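Local coordinates for putative carbohydrate metabolism domain-containing protein (Bacteroides vulgatus, PDB 3S30) that is of unproven function but is probably a carbohydrate-processing or carbohydrate-binding protein, with a galactose-binding-like domain that carries a bound sodium ion, at residues 112-117 with 141-146; 152-157 with 170-175; 275-280 with 303-308. All blocks are in the same frame, centred on the assembly; numbering follows the deposited sequence.

Contact 1 (112-117 with 141-146)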
ATOM      1  N   VAL A 112      12.389   2.455  13.274  1.00 60.25           N
ATOM      2  CA  VAL A 112      13.543   2.095  12.458  1.00 64.40           C
ATOM      3  C   VAL A 112      14.299   3.359  12.047  1.00 65.37           C
ATOM      4  O   VAL A 112      13.676   4.318  11.581  1.00 60.43           O
ATOM      5  CB  VAL A 112      13.087   1.337  11.183  1.00 65.76           C
ATOM      6  CG1 VAL A 112      14.177   1.331  10.122  1.00 74.51           C
ATOM      7  CG2 VAL A 112      12.675  -0.091  11.525  1.00 69.10           C
ATOM      8  N   PRO A 113      15.643   3.365  12.217  1.00 59.78           N
ATOM      9  CA  PRO A 113      16.454   4.523  11.829  1.00 61.79           C
ATOM     10  C   PRO A 113      16.905   4.462  10.378  1.00 61.66           C
ATOM     11  O   PRO A 113      17.153   3.374   9.861  1.00 61.84           O
ATOM     12  CB  PRO A 113      17.680   4.409  12.744  1.00 64.74           C
ATOM     13  CG  PRO A 113      17.861   2.928  12.910  1.00 63.45           C
ATOM     14  CD  PRO A 113      16.461   2.335  12.896  1.00 61.21           C
ATOM     15  N   TYR A 114      17.018   5.626   9.738  1.00 62.09           N
ATOM     16  CA  TYR A 114      17.686   5.741   8.442  1.00 62.02           C
ATOM     17  C   TYR A 114      17.988   7.196   8.120  1.00 63.74           C
ATOM     18  O   TYR A 114      17.140   8.064   8.330  1.00 64.35           O
ATOM     19  CB  TYR A 114      16.819   5.157   7.334  1.00 60.41           C
ATOM     20  CG  TYR A 114      17.569   4.798   6.068  1.00 60.34           C
ATOM     21  CD1 TYR A 114      18.545   3.803   6.062  1.00 61.17           C
ATOM     22  CD2 TYR A 114      17.259   5.420   4.861  1.00 61.62           C
ATOM     23  CE1 TYR A 114      19.213   3.461   4.885  1.00 62.40           C
ATOM     24  CE2 TYR A 114      17.910   5.088   3.692  1.00 65.53           C
ATOM     25  CZ  TYR A 114      18.885   4.118   3.704  1.00 66.05           C
ATOM     26  OH  TYR A 114      19.503   3.816   2.520  1.00 67.20           O
ATOM     27  N   ASN A 115      19.192   7.450   7.610  1.00 64.36           N
ATOM     28  CA  ASN A 115      19.603   8.768   7.163  1.00 65.71           C
ATOM     29  C   ASN A 115      19.287   9.853   8.194  1.00 67.93           C
ATOM     30  O   ASN A 115      18.781  10.932   7.857  1.00 69.64           O
ATOM     31  CB  ASN A 115      18.950   9.073   5.815  1.00 65.03           C
ATOM     32  CG  ASN A 115      19.479  10.355   5.175  1.00 68.44           C
ATOM     33  OD1 ASN A 115      20.672  10.663   5.253  1.00 70.38           O
ATOM     34  ND2 ASN A 115      18.586  11.101   4.537  1.00 69.28           N
ATOM     35  N   LYS A 116      19.575   9.540   9.453  1.00 69.32           N
ATOM     36  CA  LYS A 116      19.355  10.448  10.582  1.00 71.26           C
ATOM     37  C   LYS A 116      17.864  10.753  10.822  1.00 67.43           C
ATOM     38  O   LYS A 116      17.518  11.737  11.468  1.00 68.67           O
ATOM     39  CB  LYS A 116      20.211  11.722  10.431  1.00 73.67           C
ATOM     40  CG  LYS A 116      21.707  11.418  10.331  1.00 81.90           C
ATOM     41  CD  LYS A 116      22.591  12.666  10.132  1.00 86.43           C
ATOM     42  CE  LYS A 116      22.983  13.328  11.447  1.00 93.62           C
ATOM     43  NZ  LYS A 116      24.235  14.163  11.322  1.00 96.31           N
ATOM     44  N   ASN A 117      17.003   9.872  10.315  1.00 64.49           N
ATOM     45  CA  ASN A 117      15.566   9.897  10.575  1.00 62.13           C
ATOM     46  C   ASN A 117      15.164   8.610  11.277  1.00 60.54           C
ATOM     47  O   ASN A 117      15.922   7.640  11.274  1.00 60.09           O
ATOM     48  CB  ASN A 117      14.768   9.980   9.268  1.00 58.90           C
ATOM     49  CG  ASN A 117      15.213  11.112   8.381  1.00 61.45           C
ATOM     50  OD1 ASN A 117      15.062  12.283   8.729  1.00 55.81           O
ATOM     51  ND2 ASN A 117      15.754  10.770   7.211  1.00 58.45           N
ATOM     52  N   PHE A 141      11.349   8.103   1.743  1.00 50.95           N
ATOM     53  CA  PHE A 141      11.125   9.441   2.275  1.00 53.75           C
ATOM     54  C   PHE A 141      12.303   9.865   3.169  1.00 56.32           C
ATOM     55  O   PHE A 141      12.700  11.038   3.188  1.00 58.47           O
ATOM     56  CB  PHE A 141       9.794   9.504   3.044  1.00 51.22           C
ATOM     57  CG  PHE A 141       9.374  10.902   3.408  1.00 48.05           C
ATOM     58  CD1 PHE A 141       8.807  11.734   2.466  1.00 46.88           C
ATOM     59  CD2 PHE A 141       9.545  11.379   4.690  1.00 50.48           C
ATOM     60  CE1 PHE A 141       8.417  13.020   2.805  1.00 54.44           C
ATOM     61  CE2 PHE A 141       9.163  12.663   5.030  1.00 55.19           C
ATOM     62  CZ  PHE A 141       8.598  13.484   4.088  1.00 51.41           C
ATOM     63  N   ALA A 142      12.867   8.890   3.879  1.00 56.30           N
ATOM     64  CA  ALA A 142      14.070   9.088   4.688  1.00 58.12           C
ATOM     65  C   ALA A 142      15.287   9.653   3.910  1.00 59.16           C
ATOM     66  O   ALA A 142      16.147  10.318   4.501  1.00 60.12           O
ATOM     67  CB  ALA A 142      14.438   7.773   5.383  1.00 57.42           C
ATOM     68  N   LEU A 143      15.362   9.388   2.605  1.00 59.15           N
ATOM     69  CA  LEU A 143      16.441   9.942   1.756  1.00 62.09           C
ATOM     70  C   LEU A 143      16.318  11.440   1.471  1.00 63.57           C
ATOM     71  O   LEU A 143      17.329  12.079   1.195  1.00 66.71           O
ATOM     72  CB  LEU A 143      16.508   9.223   0.405  1.00 61.40           C
ATOM     73  CG  LEU A 143      16.849   7.726   0.369  1.00 66.83           C
ATOM     74  CD1 LEU A 143      16.839   7.242  -1.088  1.00 70.69           C
ATOM     75  CD2 LEU A 143      18.186   7.397   1.020  1.00 55.61           C
ATOM     76  N   THR A 144      15.098  11.988   1.535  1.00 62.79           N
ATOM     77  CA  THR A 144      14.818  13.359   1.086  1.00 65.56           C
ATOM     78  C   THR A 144      15.114  14.423   2.135  1.00 69.13           C
ATOM     79  O   THR A 144      15.064  15.614   1.824  1.00 72.85           O
ATOM     80  CB  THR A 144      13.319  13.561   0.616  1.00 65.61           C
ATOM     81  OG1 THR A 144      12.413  13.548   1.745  1.00 63.55           O
ATOM     82  CG2 THR A 144      12.902  12.496  -0.402  1.00 60.29           C
ATOM     83  N   GLY A 145      15.398  14.013   3.367  1.00 68.92           N
ATOM     84  CA  GLY A 145      15.699  14.963   4.427  1.00 71.52           C
ATOM     85  C   GLY A 145      16.219  14.305   5.690  1.00 72.92           C
ATOM     86  O   GLY A 145      16.302  13.087   5.767  1.00 70.83           O
ATOM     87  N   SER A 146      16.573  15.126   6.677  1.00 76.75           N
ATOM     88  CA  SER A 146      16.980  14.643   7.997  1.00 78.98           C
ATOM     89  C   SER A 146      16.143  15.296   9.100  1.00 78.27           C
ATOM     90  O   SER A 146      15.474  16.301   8.867  1.00 78.38           O
ATOM     91  CB  SER A 146      18.469  14.906   8.226  1.00 82.53           C
ATOM     92  OG  SER A 146      19.240  14.118   7.338  1.00 84.27           O
TER

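Contact 2 (152-157 with 170-175)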
ATOM      1  N   ASP A 152       6.126  12.425  11.154  1.00 56.45           N
ATOM      2  CA  ASP A 152       6.342  13.225   9.950  1.00 56.26           C
ATOM      3  C   ASP A 152       6.259  12.396   8.683  1.00 52.85           C
ATOM      4  O   ASP A 152       6.138  12.962   7.609  1.00 53.64           O
ATOM      5  CB  ASP A 152       7.705  13.914   9.977  1.00 57.77           C
ATOM      6  CG  ASP A 152       7.925  14.700  11.231  1.00 62.24           C
ATOM      7  OD1 ASP A 152       7.008  15.463  11.646  1.00 66.08           O
ATOM      8  OD2 ASP A 152       9.017  14.537  11.806  1.00 66.88           O
ATOM      9  N   PHE A 153       6.347  11.071   8.788  1.00 50.68           N
ATOM     10  CA  PHE A 153       6.404  10.223   7.576  1.00 51.33           C
ATOM     11  C   PHE A 153       5.072  10.074   6.842  1.00 49.94           C
ATOM     12  O   PHE A 153       4.009  10.342   7.408  1.00 52.39           O
ATOM     13  CB  PHE A 153       7.027   8.852   7.878  1.00 51.04           C
ATOM     14  CG  PHE A 153       8.528   8.891   7.910  1.00 52.46           C
ATOM     15  CD1 PHE A 153       9.189   9.472   8.987  1.00 47.76           C
ATOM     16  CD2 PHE A 153       9.278   8.414   6.838  1.00 47.46           C
ATOM     17  CE1 PHE A 153      10.561   9.549   9.005  1.00 52.02           C
ATOM     18  CE2 PHE A 153      10.648   8.487   6.855  1.00 46.91           C
ATOM     19  CZ  PHE A 153      11.294   9.052   7.942  1.00 52.05           C
ATOM     20  N   PRO A 154       5.127   9.683   5.560  1.00 49.61           N
ATOM     21  CA  PRO A 154       3.870   9.492   4.830  1.00 48.87           C
ATOM     22  C   PRO A 154       3.015   8.363   5.402  1.00 48.54           C
ATOM     23  O   PRO A 154       1.768   8.411   5.338  1.00 49.06           O
ATOM     24  CB  PRO A 154       4.325   9.178   3.393  1.00 50.55           C
ATOM     25  CG  PRO A 154       5.770   9.627   3.301  1.00 48.25           C
ATOM     26  CD  PRO A 154       6.319   9.572   4.689  1.00 49.56           C
ATOM     27  N   THR A 155       3.684   7.381   5.993  1.00 47.96           N
ATOM     28  CA  THR A 155       3.035   6.212   6.557  1.00 47.77           C
ATOM     29  C   THR A 155       3.335   6.066   8.046  1.00 48.98           C
ATOM     30  O   THR A 155       4.493   5.959   8.458  1.00 49.86           O
ATOM     31  CB  THR A 155       3.482   4.965   5.803  1.00 47.03           C
ATOM     32  OG1 THR A 155       3.170   5.140   4.417  1.00 49.39           O
ATOM     33  CG2 THR A 155       2.782   3.724   6.326  1.00 45.67           C
ATOM     34  N   SER A 156       2.264   6.052   8.833  1.00 49.80           N
ATOM     35  CA  SER A 156       2.321   5.976  10.287  1.00 50.69           C
ATOM     36  C   SER A 156       1.015   5.374  10.790  1.00 50.89           C
ATOM     37  O   SER A 156       0.243   4.804   9.998  1.00 49.93           O
ATOM     38  CB  SER A 156       2.519   7.372  10.888  1.00 51.43           C
ATOM     39  OG  SER A 156       2.822   7.303  12.277  1.00 53.17           O
ATOM     40  N   ILE A 157       0.791   5.473  12.101  1.00 51.27           N
ATOM     41  CA  ILE A 157      -0.486   5.094  12.714  1.00 52.05           C
ATOM     42  C   ILE A 157      -1.034   6.247  13.548  1.00 53.60           C
ATOM     43  O   ILE A 157      -0.295   7.126  13.987  1.00 54.00           O
ATOM     44  CB  ILE A 157      -0.390   3.826  13.637  1.00 52.07           C
ATOM     45  CG1 ILE A 157       0.542   4.063  14.844  1.00 52.62           C
ATOM     46  CG2 ILE A 157       0.057   2.615  12.847  1.00 46.04           C
ATOM     47  CD1 ILE A 157       0.476   2.975  15.890  1.00 43.19           C
ATOM     48  N   ILE A 170      -0.584   9.827   5.023  1.00 49.54           N
ATOM     49  CA  ILE A 170      -0.583  11.248   4.672  1.00 50.35           C
ATOM     50  C   ILE A 170       0.467  11.501   3.572  1.00 50.69           C
ATOM     51  O   ILE A 170       1.666  11.385   3.812  1.00 48.67           O
ATOM     52  CB  ILE A 170      -0.296  12.133   5.891  1.00 50.61           C
ATOM     53  CG1 ILE A 170      -1.201  11.757   7.066  1.00 52.31           C
ATOM     54  CG2 ILE A 170      -0.485  13.610   5.549  1.00 52.11           C
ATOM     55  CD1 ILE A 170      -1.016  12.647   8.312  1.00 50.19           C
ATOM     56  N   THR A 171      -0.005  11.802   2.357  1.00 50.26           N
ATOM     57  CA  THR A 171       0.863  12.249   1.273  1.00 49.65           C
ATOM     58  C   THR A 171       1.682  13.472   1.712  1.00 48.71           C
ATOM     59  O   THR A 171       1.140  14.435   2.241  1.00 47.81           O
ATOM     60  CB  THR A 171       0.040  12.559   0.003  1.00 51.67           C
ATOM     61  OG1 THR A 171      -0.409  11.327  -0.575  1.00 54.02           O
ATOM     62  CG2 THR A 171       0.867  13.334  -1.043  1.00 53.95           C
ATOM     63  N   ARG A 172       2.996  13.408   1.510  1.00 49.42           N
ATOM     64  CA  ARG A 172       3.914  14.427   2.025  1.00 51.40           C
ATOM     65  C   ARG A 172       4.643  15.141   0.907  1.00 52.81           C
ATOM     66  O   ARG A 172       4.988  14.549  -0.112  1.00 48.88           O
ATOM     67  CB  ARG A 172       4.990  13.804   2.932  1.00 51.45           C
ATOM     68  CG  ARG A 172       4.506  13.114   4.187  1.00 47.72           C
ATOM     69  CD  ARG A 172       3.624  13.987   5.036  1.00 48.44           C
ATOM     70  NE  ARG A 172       3.439  13.399   6.356  1.00 53.21           N
ATOM     71  CZ  ARG A 172       2.816  13.985   7.379  1.00 54.98           C
ATOM     72  NH1 ARG A 172       2.265  15.180   7.246  1.00 51.62           N
ATOM     73  NH2 ARG A 172       2.719  13.345   8.542  1.00 59.37           N
ATOM     74  N   LYS A 173       4.888  16.427   1.127  1.00 57.08           N
ATOM     75  CA  LYS A 173       5.889  17.157   0.360  1.00 59.15           C
ATOM     76  C   LYS A 173       7.260  16.652   0.825  1.00 58.53           C
ATOM     77  O   LYS A 173       7.485  16.465   2.024  1.00 56.66           O
ATOM     78  CB  LYS A 173       5.752  18.654   0.638  1.00 62.04           C
ATOM     79  CG  LYS A 173       6.580  19.552  -0.250  1.00 66.16           C
ATOM     80  CD  LYS A 173       6.434  21.003   0.182  1.00 68.63           C
ATOM     81  CE  LYS A 173       7.232  21.939  -0.727  1.00 76.50           C
ATOM     82  NZ  LYS A 173       8.697  21.912  -0.444  1.00 75.35           N
ATOM     83  N   THR A 174       8.160  16.397  -0.121  1.00 58.12           N
ATOM     84  CA  THR A 174       9.512  15.960   0.221  1.00 57.52           C
ATOM     85  C   THR A 174      10.400  17.125   0.657  1.00 60.20           C
ATOM     86  O   THR A 174      10.079  18.298   0.427  1.00 61.40           O
ATOM     87  CB  THR A 174      10.176  15.251  -0.949  1.00 57.34           C
ATOM     88  OG1 THR A 174       9.935  15.997  -2.148  1.00 51.41           O
ATOM     89  CG2 THR A 174       9.622  13.832  -1.077  1.00 52.44           C
ATOM     90  N   GLY A 175      11.507  16.778   1.308  1.00 73.09           N
ATOM     91  CA  GLY A 175      12.519  17.741   1.720  1.00 77.88           C
ATOM     92  C   GLY A 175      13.338  18.182   0.528  1.00 75.44           C
ATOM     93  O   GLY A 175      13.372  17.496  -0.487  1.00 69.12           O
TER

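Contact 3 (275-280 with 303-308)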
ATOM      1  N   ASN A 275       0.838 -13.022 -15.195  1.00 76.79           N
ATOM      2  CA  ASN A 275       0.768 -13.860 -13.994  1.00 74.96           C
ATOM      3  C   ASN A 275      -0.466 -13.606 -13.140  1.00 72.16           C
ATOM      4  O   ASN A 275      -0.765 -14.399 -12.237  1.00 70.83           O
ATOM      5  CB  ASN A 275       2.033 -13.694 -13.152  1.00 74.33           C
ATOM      6  CG  ASN A 275       3.262 -14.256 -13.844  1.00 77.84           C
ATOM      7  OD1 ASN A 275       3.662 -13.767 -14.900  1.00 84.31           O
ATOM      8  ND2 ASN A 275       3.851 -15.301 -13.268  1.00 72.59           N
HETATM    9  N   MSE A 276      -1.189 -12.527 -13.450  1.00 69.93           N
HETATM   10  CA  MSE A 276      -2.364 -12.114 -12.685  1.00 68.66           C
HETATM   11  C   MSE A 276      -3.518 -13.125 -12.722  1.00 69.62           C
HETATM   12  O   MSE A 276      -3.877 -13.631 -13.782  1.00 72.73           O
HETATM   13  CB  MSE A 276      -2.853 -10.732 -13.162  1.00 67.97           C
HETATM   14  CG  MSE A 276      -2.129  -9.539 -12.504  1.00 65.66           C
HETATM   15 SE   MSE A 276      -2.481  -9.368 -10.591  0.75 57.73          SE
HETATM   16  CE  MSE A 276      -4.423  -9.434 -10.646  1.00 65.95           C
ATOM     17  N   VAL A 277      -4.097 -13.401 -11.552  1.00 68.77           N
ATOM     18  CA  VAL A 277      -5.214 -14.349 -11.423  1.00 69.61           C
ATOM     19  C   VAL A 277      -6.498 -13.644 -10.955  1.00 68.76           C
ATOM     20  O   VAL A 277      -7.557 -13.816 -11.557  1.00 70.63           O
ATOM     21  CB  VAL A 277      -4.857 -15.510 -10.469  1.00 70.21           C
ATOM     22  CG1 VAL A 277      -5.996 -16.519 -10.388  1.00 70.39           C
ATOM     23  CG2 VAL A 277      -3.566 -16.200 -10.922  1.00 67.66           C
ATOM     24  N   ALA A 278      -6.404 -12.847  -9.895  1.00 65.73           N
ATOM     25  CA  ALA A 278      -7.536 -12.026  -9.459  1.00 65.14           C
ATOM     26  C   ALA A 278      -7.104 -10.668  -8.900  1.00 62.61           C
ATOM     27  O   ALA A 278      -5.999 -10.510  -8.389  1.00 59.95           O
ATOM     28  CB  ALA A 278      -8.393 -12.782  -8.427  1.00 65.00           C
ATOM     29  N   ALA A 279      -8.012  -9.701  -8.994  1.00 62.50           N
ATOM     30  CA  ALA A 279      -7.764  -8.335  -8.553  1.00 60.02           C
ATOM     31  C   ALA A 279      -9.036  -7.755  -7.940  1.00 59.14           C
ATOM     32  O   ALA A 279     -10.146  -7.965  -8.461  1.00 57.72           O
ATOM     33  CB  ALA A 279      -7.304  -7.459  -9.741  1.00 60.15           C
ATOM     34  N   ALA A 280      -8.855  -7.019  -6.844  1.00 56.46           N
ATOM     35  CA  ALA A 280      -9.944  -6.313  -6.181  1.00 56.12           C
ATOM     36  C   ALA A 280      -9.593  -4.834  -6.146  1.00 55.39           C
ATOM     37  O   ALA A 280      -8.580  -4.464  -5.562  1.00 55.62           O
ATOM     38  CB  ALA A 280     -10.152  -6.857  -4.774  1.00 53.39           C
ATOM     39  N   TYR A 303      -9.572 -12.489 -15.656  1.00 76.36           N
ATOM     40  CA  TYR A 303      -8.263 -13.015 -16.071  1.00 77.47           C
ATOM     41  C   TYR A 303      -8.308 -14.428 -16.667  1.00 80.73           C
ATOM     42  O   TYR A 303      -7.415 -14.806 -17.421  1.00 82.84           O
ATOM     43  CB  TYR A 303      -7.292 -12.963 -14.892  1.00 75.63           C
ATOM     44  CG  TYR A 303      -7.131 -11.560 -14.351  1.00 72.22           C
ATOM     45  CD1 TYR A 303      -6.240 -10.673 -14.933  1.00 65.36           C
ATOM     46  CD2 TYR A 303      -7.909 -11.112 -13.285  1.00 70.90           C
ATOM     47  CE1 TYR A 303      -6.104  -9.379 -14.449  1.00 68.22           C
ATOM     48  CE2 TYR A 303      -7.782  -9.829 -12.793  1.00 67.61           C
ATOM     49  CZ  TYR A 303      -6.877  -8.967 -13.376  1.00 68.00           C
ATOM     50  OH  TYR A 303      -6.760  -7.688 -12.896  1.00 61.81           O
ATOM     51  N   GLY A 304      -9.337 -15.203 -16.332  1.00 81.14           N
ATOM     52  CA  GLY A 304      -9.574 -16.488 -16.986  1.00 83.79           C
ATOM     53  C   GLY A 304      -8.484 -17.510 -16.735  1.00 84.24           C
ATOM     54  O   GLY A 304      -8.061 -18.213 -17.654  1.00 87.11           O
ATOM     55  N   LYS A 305      -8.037 -17.588 -15.483  1.00 81.72           N
ATOM     56  CA  LYS A 305      -6.984 -18.506 -15.079  1.00 82.17           C
ATOM     57  C   LYS A 305      -7.591 -19.715 -14.396  1.00 83.32           C
ATOM     58  O   LYS A 305      -8.746 -19.689 -13.976  1.00 82.52           O
ATOM     59  CB  LYS A 305      -5.995 -17.816 -14.133  1.00 80.02           C
ATOM     60  CG  LYS A 305      -5.156 -16.725 -14.785  1.00 80.50           C
ATOM     61  CD  LYS A 305      -4.071 -17.308 -15.679  1.00 84.48           C
ATOM     62  CE  LYS A 305      -3.203 -16.223 -16.296  1.00 85.21           C
ATOM     63  NZ  LYS A 305      -2.252 -16.774 -17.325  1.00 90.47           N
ATOM     64  N   THR A 306      -6.796 -20.775 -14.311  1.00 85.77           N
ATOM     65  CA  THR A 306      -7.186 -22.021 -13.675  1.00 88.19           C
ATOM     66  C   THR A 306      -6.237 -22.206 -12.501  1.00 87.84           C
ATOM     67  O   THR A 306      -5.027 -22.303 -12.705  1.00 88.52           O
ATOM     68  CB  THR A 306      -7.040 -23.219 -14.669  1.00 92.90           C
ATOM     69  OG1 THR A 306      -7.762 -22.945 -15.879  1.00 90.46           O
ATOM     70  CG2 THR A 306      -7.550 -24.522 -14.052  1.00 94.04           C
ATOM     71  N   ILE A 307      -6.765 -22.231 -11.278  1.00 90.76           N
ATOM     72  CA  ILE A 307      -5.912 -22.382 -10.094  1.00 90.60           C
ATOM     73  C   ILE A 307      -5.413 -23.822  -9.984  1.00 94.13           C
ATOM     74  O   ILE A 307      -6.180 -24.770 -10.179  1.00 96.75           O
ATOM     75  CB  ILE A 307      -6.622 -21.963  -8.769  1.00 89.25           C
ATOM     76  CG1 ILE A 307      -6.645 -20.434  -8.604  1.00 85.54           C
ATOM     77  CG2 ILE A 307      -5.920 -22.562  -7.554  1.00 88.87           C
ATOM     78  CD1 ILE A 307      -7.953 -19.788  -9.004  1.00 86.05           C
ATOM     79  N   ASP A 308      -4.120 -23.964  -9.693  1.00 93.93           N
ATOM     80  CA  ASP A 308      -3.510 -25.263  -9.426  1.00 96.63           C
ATOM     81  C   ASP A 308      -3.539 -25.508  -7.906  1.00 96.10           C
ATOM     82  O   ASP A 308      -2.806 -24.845  -7.159  1.00 93.27           O
ATOM     83  CB  ASP A 308      -2.073 -25.285  -9.963  1.00 96.76           C
ATOM     84  CG  ASP A 308      -1.431 -26.668  -9.901  1.00100.63           C
ATOM     85  OD1 ASP A 308      -2.032 -27.597  -9.315  1.00102.57           O
ATOM     86  OD2 ASP A 308      -0.313 -26.824 -10.446  1.00 98.31           O
TER

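Contact 1 (112-117 with 141-146)
Asn115 ND2 donates to Ala142 O over 2.6 Å, an almost straight bond (N-H...O 177°) with the acceptor in the amide plane of the asparagine and the donor in the plane of the carbonyl. The Asn115 CG lies anti to the backbone N, chi1 -172°, which points the branch out from the turn. Asn117, two residues on, sends its own ND2 to Gly145 O at 2.8 Å, again within the amide plane but tilted from the plane of the carbonyl it meets. The same nitrogen makes a weak bond back to Tyr114 O, and Asn117 OD1 accepts from Tyr148 N, which fixes the flip of this buried amide. Ser146 OG also donates to Asn115 O, at 3.3 Å. Beside these bonds, the Tyr114 ring turns an edge to Ala142 and Leu143: its CD2 meets Ala142 CB at 3.7 Å, and CE2 touches Leu143 CD2 at 3.5 Å. Tyr114 to Asn117 form a type I' turn, the tight reversal of the hairpin 108-114/117-124, with Asn115 and Lys116 both at positive phi. Two side-chain amides thus satisfy the carbonyls of Ala142 and Gly145, so the hairpin tip is tied to backbone, and the tie is neutral, without salt bridges.

Contact 2 (152-157 with 170-175)
Arg172 folds over Pro154 before its guanidinium turns to the carbonyls of Asp152 and Phe153. CG stands beside the backbone N, anti to the carbonyl carbon, and meets the proline ring, with Pro154 CG 3.8 Å from Arg172 CG. The chain then bends at chi2 (-53°), which swings CD toward the Asp152 carbonyl, and runs extended from there. Phe153 O lies at the edge of the guanidinium, near its plane, and takes two weak bonds, from Arg172 NE at 3.3 Å and from Arg172 NH2 at 3.5 Å. Asp152 O is nearer, 3.0 Å from Arg172 NE, but sits oblique to the group at an angle too poor for a hydrogen bond. One guanidinium face is covered, off-centre, by Ile170 CG2, 3.5 Å above the plane. The Asp152 carboxylate does not pair with the arginine; its OD2 accepts from Thr149 N. The backbones join directly: Ile170 N donates to Pro154 O at 2.8 Å, while Pro154, lacking an N-H, offers its CA to Ile170 O in a C-H...O contact. This is the mouth of the hairpin 155-158/166-173, continued by the backbone pairing of Ser156 with Gln168. Phe141 of helix 138-142 packs on both Pro154 and Arg172, and meets the Phe153 ring edge-to-face. Strand 185-191 pairs with Arg172 through Ala186, which Pro154 also touches.

Contact 3 (275-280 with 303-308)
Tyr303 packs against strand 276-281, its side chain touching four consecutive residues, Met276 to Ala279. Tyr303 CD2 comes within 3.2 Å of Val277 O, and Tyr303 OH lies 3.2 Å from Ala279 CB. Met276, a selenomethionine, meets the ring twice: its CB sits 3.7 Å from Tyr303 CE1, and its methyl CE reaches Tyr303 CZ at the same distance, 3.7 Å. A bend at chi3, -51°, folds that methyl back onto the phenol end. Lys305 comes in beside the tyrosine, its CG 3.5 Å from Met276 O and its CB 4.0 Å from Val277 CG1, the Lys305 and Val277 side chains crossing at about a right angle. Ile307 CD1 adds a looser touch, 4.1 Å from Val277 CG1. Everything here is van der Waals contact, and the polar tips are held from outside. Tyr303 OH is hydrogen-bonded to Tyr271 O, and Lys305 NZ to Glu274 O, so both anchor to the chain leading into the strand. Farther along the loop, Asp308 is the N-cap of helix 309-313, its OD1 bonding weakly to Gln310 N. On the strand side, Val277 and Ala278 both pair with Phe252 of strand 247-254. The helix-like psi of Val277, -49°, belongs to this doubled pairing, and the CB atoms of both residues point away from the loop. The result is a classic beta bulge in the antiparallel pair 247-254/276-281, covered by the loop between strand 291-297 and helix 309-313, consistent with the galactose-binding-like fold.

How the contacts relate
Contacts 1 and 2 are neighbours, their centres 12 Å apart, and they share a packing surface, where Thr144 CG2 meets Thr174 CG2 at 3.6 Å. The hairpin tip, the short helix and the mouth of the next hairpin therefore pack in succession. Contact 3 lies across the centre of the chain, about 38 Å from contact 1 and 34 Å from contact 2, centre to centre, with about 18 Å between the nearest atoms of contacts 2 and 3. The sodium ion is bound by Asn105, Glu107, Asn165 and Asp343; segment 152-157 runs on to Ile157, whose side chain touches the sodium ligand Asn165.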